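PDB 1K38: beta-lactamase OXA-2 from Salmonella typhimurium, which hydrolyses beta-lactam antibiotics such as oxacillin to substituted beta-amino acids, as a class D serine enzyme that confers antibiotic resistance. Local coordinates for residues T22-A26 with A147-I151; Y125-D129 with S142-S146. One frame throughout, in Å; residues are numbered along the deposited sequence.

In the fold
The two contacts meet where residues 142-146 run directly into helix 147-158. Contact 2 folds that incoming segment against the loop 125-129, and contact 1 then lays the first turn of the helix on strand 21-27; their centres are about 15 Å apart. They touch: Glu-149 OE1 approaches Gly-126 CA at 3.6 Å, and Gln-150 NE2 packs on Ile-145 CG2 at 3.8 Å. Contact 1 lies away from the catalytic centre, whereas in contact 2 the side chain of Tyr-125 is about 9 Å from those of both Ser-51, the predicted acyl-ester nucleophile, and Lys-189, probably part of the substrate site. Gln-150 hydrogen-bonds Thr-52, the residue after Ser-51.

Contact 1 of 2, residues T22-A26 with A147-I151; sequences TIVVA and AQEQI
Val-24 overlaps three residues of the helix start at once, Ala-147, Gln-148 and Ile-151. Its t rotamer splits the two methyls: CG1 meets Ile-151 CG1 at 3.7 Å, while CG2 lies 4.0 Å from Ala-147 CB and 3.8 Å from Gln-148 CG. Residues 22-26 are extended beta strand and 147-151 the first turn of a helix, closed by Ile-151 N to Ala-147 O at 3.2 Å. The two axes run nearly parallel, 26° apart (signed crossing -26°), 8.4 Å apart at closest approach, with the CA atoms of Val-24 and Gln-148 6.5 Å from each other. Thr-22 and Ala-26 point to the helix beside Val-24: Thr-22 CG2 is 4.3 Å from Ala-147 CB, and Ala-26 CB is 4.1 Å from CG2 of Ile-151, an mm rotamer. Ile-23 and Val-25 face away. This apolar packing, burying 248 Å², lays a helix on the central mixed sheet of the serine beta-lactamase/transpeptidase fold. Gln-148 turns its amide to Ser-43, and Thr-22 OG1 hydrogen-bonds Phe-38 O. Strand 21-27 lies between strands 36-38 and 208-217 of the sheet; helix 147-158 covers one face of it, Ile-151 also reaching Ala-213 on strand 208-217 and Gln-150 touching strand 196-205.

Contact 2 of 2, residues Y125-D129 with S142-S146; sequences YGNAD and SLAIS
This is a loop-to-loop contact, a tight turn bound to an extended segment, in the connection between helices 113-122 and 147-158. Tyr-125, Gly-126 and Asn-127 form the YGN motif characteristic of class D beta-lactamases, held here near the active site, the Tyr-125 side chain about 9 Å from that of Ser-51, the predicted nucleophile. Tyr-125 to Ala-128 make a type II' turn, closed by Ala-128 N to Tyr-125 O at 2.8 Å. Gly-126 takes its first corner at phi/psi 56/-136, and a CB there would clash with Ala-144 O and Ile-145 CB; instead its CA sits 3.3 Å from Ala-144 O in a CA-H...O contact and 4.1 Å from the CA of Ile-145. Residues 143-145 are extended. Asn-127, chi1 p, ties the segments together: its N donates to Ala-144 O at 3.0 Å, its OD1 accepts from Ala-144 N at 3.1 Å, and its ND2 donates to Ser-142 O at 2.9 Å. OD1 also accepts from Asp-129 N at 3.2 Å, an Asx turn, so one side chain fixes both backbones. Asp-129 and Leu-143 have CA atoms 4.9 Å apart, while Asp-129 OD1 is hydrogen-bonded to Ser-131 OG. Ser-146 N-caps helix 147-158 with a capping box: its OG caps Glu-149 N at 3.1 Å, and Glu-149 OE1 accepts from Ser-146 N. The Tyr-125 ring, chi1 t, stacks edge-to-face with Phe-53 and with Phe-153, and Leu-143 CD2 is 4.1 Å from its CE1. Over one face, in a CH-pi contact, Ile-145 CD1 sits 3.6 Å from the Tyr-125 ring centroid, 10° off the normal.

Contact 1 of 2, residues T22-A26 with A147-I151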
loop_
_atom_site.group_PDB
_atom_site.type_symbol
_atom_site.label_atom_id
_atom_site.label_comp_id
_atom_site.label_asym_id
_atom_site.label_seq_id
_atom_site.Cartn_x
_atom_site.Cartn_y
_atom_site.Cartn_z
ATOM N N THR A 22 18.238 -13.518 -16.044
ATOM C CA THR A 22 17.982 -12.298 -16.796
ATOM C C THR A 22 17.237 -11.297 -15.926
ATOM O O THR A 22 16.647 -11.656 -14.912
ATOM C CB THR A 22 17.103 -12.594 -18.037
ATOM O OG1 THR A 22 16.938 -11.401 -18.817
ATOM C CG2 THR A 22 15.719 -13.098 -17.608
ATOM N N ILE A 23 17.305 -10.030 -16.307
ATOM C CA ILE A 23 16.566 -8.998 -15.605
ATOM C C ILE A 23 16.280 -7.857 -16.561
ATOM O O ILE A 23 17.120 -7.488 -17.385
ATOM C CB ILE A 23 17.305 -8.442 -14.351
ATOM C CG1 ILE A 23 16.367 -7.495 -13.591
ATOM C CG2 ILE A 23 18.583 -7.703 -14.753
ATOM C CD1 ILE A 23 16.932 -6.976 -12.281
ATOM N N VAL A 24 15.061 -7.346 -16.475
ATOM C CA VAL A 24 14.621 -6.216 -17.280
ATOM C C VAL A 24 14.218 -5.160 -16.273
ATOM O O VAL A 24 13.524 -5.460 -15.303
ATOM C CB VAL A 24 13.382 -6.558 -18.132
ATOM C CG1 VAL A 24 12.927 -5.321 -18.910
ATOM C CG2 VAL A 24 13.699 -7.690 -19.087
ATOM N N VAL A 25 14.666 -3.932 -16.495
ATOM C CA VAL A 25 14.331 -2.827 -15.614
ATOM C C VAL A 25 13.799 -1.682 -16.468
ATOM O O VAL A 25 14.463 -1.241 -17.408
ATOM C CB VAL A 25 15.571 -2.334 -14.827
ATOM C CG1 VAL A 25 15.222 -1.078 -14.036
ATOM C CG2 VAL A 25 16.064 -3.430 -13.889
ATOM N N ALA A 26 12.595 -1.219 -16.158
ATOM C CA ALA A 26 12.004 -0.111 -16.897
ATOM C C ALA A 26 11.851 1.034 -15.912
ATOM O O ALA A 26 10.984 1.009 -15.041
ATOM C CB ALA A 26 10.653 -0.511 -17.466
ATOM N N ALA A 147 10.169 -12.350 -19.163
ATOM C CA ALA A 147 10.449 -11.238 -18.265
ATOM C C ALA A 147 9.957 -9.933 -18.884
ATOM O O ALA A 147 9.423 -9.077 -18.182
ATOM C CB ALA A 147 11.946 -11.154 -17.971
ATOM N N GLN A 148 10.127 -9.779 -20.195
ATOM C CA GLN A 148 9.672 -8.560 -20.845
ATOM C C GLN A 148 8.152 -8.469 -20.819
ATOM O O GLN A 148 7.594 -7.380 -20.662
ATOM C CB GLN A 148 10.206 -8.475 -22.281
ATOM C CG GLN A 148 11.674 -8.059 -22.325
ATOM C CD GLN A 148 12.105 -7.523 -23.678
ATOM O OE1 GLN A 148 11.346 -6.822 -24.353
ATOM N NE2 GLN A 148 13.335 -7.832 -24.073
ATOM N N GLU A 149 7.485 -9.609 -20.953
ATOM C CA GLU A 149 6.027 -9.632 -20.914
ATOM C C GLU A 149 5.516 -9.326 -19.502
ATOM O O GLU A 149 4.450 -8.729 -19.337
ATOM C CB GLU A 149 5.511 -10.985 -21.405
ATOM C CG GLU A 149 5.766 -11.207 -22.887
ATOM C CD GLU A 149 5.249 -12.538 -23.382
ATOM O OE1 GLU A 149 5.525 -13.562 -22.729
ATOM O OE2 GLU A 149 4.577 -12.560 -24.435
ATOM N N GLN A 150 6.276 -9.726 -18.485
ATOM C CA GLN A 150 5.882 -9.436 -17.106
ATOM C C GLN A 150 5.920 -7.923 -16.904
ATOM O O GLN A 150 5.043 -7.354 -16.256
ATOM C CB GLN A 150 6.837 -10.105 -16.108
ATOM C CG GLN A 150 6.728 -11.628 -16.057
ATOM C CD GLN A 150 5.935 -12.138 -14.862
ATOM O OE1 GLN A 150 5.037 -11.458 -14.356
ATOM N NE2 GLN A 150 6.261 -13.349 -14.409
ATOM N N ILE A 151 6.945 -7.274 -17.453
ATOM C CA ILE A 151 7.072 -5.824 -17.326
ATOM C C ILE A 151 5.861 -5.147 -17.958
ATOM O O ILE A 151 5.244 -4.278 -17.347
ATOM C CB ILE A 151 8.356 -5.304 -18.022
ATOM C CG1 ILE A 151 9.603 -5.803 -17.280
ATOM C CG2 ILE A 151 8.334 -3.781 -18.080
ATOM C CD1 ILE A 151 9.848 -5.139 -15.940
#

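Contact 2 of 2, residues Y125-D129 with S142-S146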
loop_
_atom_site.group_PDB
_atom_site.type_symbol
_atom_site.label_atom_id
_atom_site.label_comp_id
_atom_site.label_asym_id
_atom_site.label_seq_id
_atom_site.Cartn_x
_atom_site.Cartn_y
_atom_site.Cartn_z
ATOM N N TYR A 125 -1.793 -12.340 -21.539
ATOM C CA TYR A 125 -0.741 -12.766 -20.615
ATOM C C TYR A 125 0.081 -13.959 -21.111
ATOM O O TYR A 125 -0.369 -15.102 -21.062
ATOM C CB TYR A 125 -1.386 -13.083 -19.259
ATOM C CG TYR A 125 -0.424 -13.355 -18.120
ATOM C CD1 TYR A 125 0.074 -14.634 -17.890
ATOM C CD2 TYR A 125 -0.057 -12.337 -17.241
ATOM C CE1 TYR A 125 0.910 -14.896 -16.801
ATOM C CE2 TYR A 125 0.774 -12.586 -16.159
ATOM C CZ TYR A 125 1.251 -13.865 -15.940
ATOM O OH TYR A 125 2.046 -14.108 -14.843
ATOM N N GLY A 126 1.295 -13.679 -21.578
ATOM C CA GLY A 126 2.158 -14.740 -22.075
ATOM C C GLY A 126 1.483 -15.539 -23.174
ATOM O O GLY A 126 0.862 -14.962 -24.065
ATOM N N ASN A 127 1.592 -16.863 -23.120
ATOM C CA ASN A 127 0.961 -17.687 -24.142
ATOM C C ASN A 127 -0.525 -17.898 -23.848
ATOM O O ASN A 127 -1.232 -18.561 -24.609
ATOM C CB ASN A 127 1.686 -19.036 -24.288
ATOM C CG ASN A 127 1.683 -19.858 -23.013
ATOM O OD1 ASN A 127 0.978 -19.548 -22.052
ATOM N ND2 ASN A 127 2.473 -20.926 -23.006
ATOM N N ALA A 128 -0.986 -17.319 -22.742
ATOM C CA ALA A 128 -2.385 -17.399 -22.323
ATOM C C ALA A 128 -2.974 -18.804 -22.422
ATOM O O ALA A 128 -4.135 -18.966 -22.798
ATOM C CB ALA A 128 -3.220 -16.430 -23.150
ATOM N N ASP A 129 -2.182 -19.809 -22.061
ATOM C CA ASP A 129 -2.621 -21.201 -22.134
ATOM C C ASP A 129 -2.733 -21.846 -20.752
ATOM O O ASP A 129 -1.725 -22.195 -20.141
ATOM C CB ASP A 129 -1.632 -22.000 -22.982
ATOM C CG ASP A 129 -2.157 -23.371 -23.351
ATOM O OD1 ASP A 129 -2.913 -23.955 -22.549
ATOM O OD2 ASP A 129 -1.802 -23.866 -24.441
ATOM N N SER A 142 0.691 -25.461 -18.862
ATOM C CA SER A 142 1.239 -24.954 -20.115
ATOM C C SER A 142 1.520 -23.456 -20.120
ATOM O O SER A 142 2.214 -22.961 -21.005
ATOM C CB SER A 142 0.283 -25.279 -21.265
ATOM O OG SER A 142 0.041 -26.675 -21.357
ATOM N N LEU A 143 0.984 -22.737 -19.139
ATOM C CA LEU A 143 1.171 -21.289 -19.075
ATOM C C LEU A 143 2.634 -20.854 -18.960
ATOM O O LEU A 143 3.387 -21.366 -18.129
ATOM C CB LEU A 143 0.371 -20.706 -17.905
ATOM C CG LEU A 143 0.325 -19.175 -17.848
ATOM C CD1 LEU A 143 -0.342 -18.625 -19.097
ATOM C CD2 LEU A 143 -0.441 -18.741 -16.607
ATOM N N ALA A 144 3.028 -19.906 -19.804
ATOM C CA ALA A 144 4.397 -19.397 -19.798
ATOM C C ALA A 144 4.425 -17.930 -20.216
ATOM O O ALA A 144 3.630 -17.496 -21.051
ATOM C CB ALA A 144 5.269 -20.230 -20.734
ATOM N N ILE A 145 5.357 -17.177 -19.640
ATOM C CA ILE A 145 5.486 -15.750 -19.920
ATOM C C ILE A 145 6.946 -15.311 -19.758
ATOM O O ILE A 145 7.680 -15.880 -18.951
ATOM C CB ILE A 145 4.567 -14.948 -18.955
ATOM C CG1 ILE A 145 4.584 -13.461 -19.306
ATOM C CG2 ILE A 145 5.005 -15.186 -17.510
ATOM C CD1 ILE A 145 3.531 -12.642 -18.554
ATOM N N SER A 146 7.371 -14.310 -20.528
ATOM C CA SER A 146 8.752 -13.833 -20.447
ATOM C C SER A 146 8.919 -12.663 -19.486
ATOM O O SER A 146 7.939 -12.046 -19.056
ATOM C CB SER A 146 9.246 -13.390 -21.820
ATOM O OG SER A 146 8.670 -12.144 -22.183
#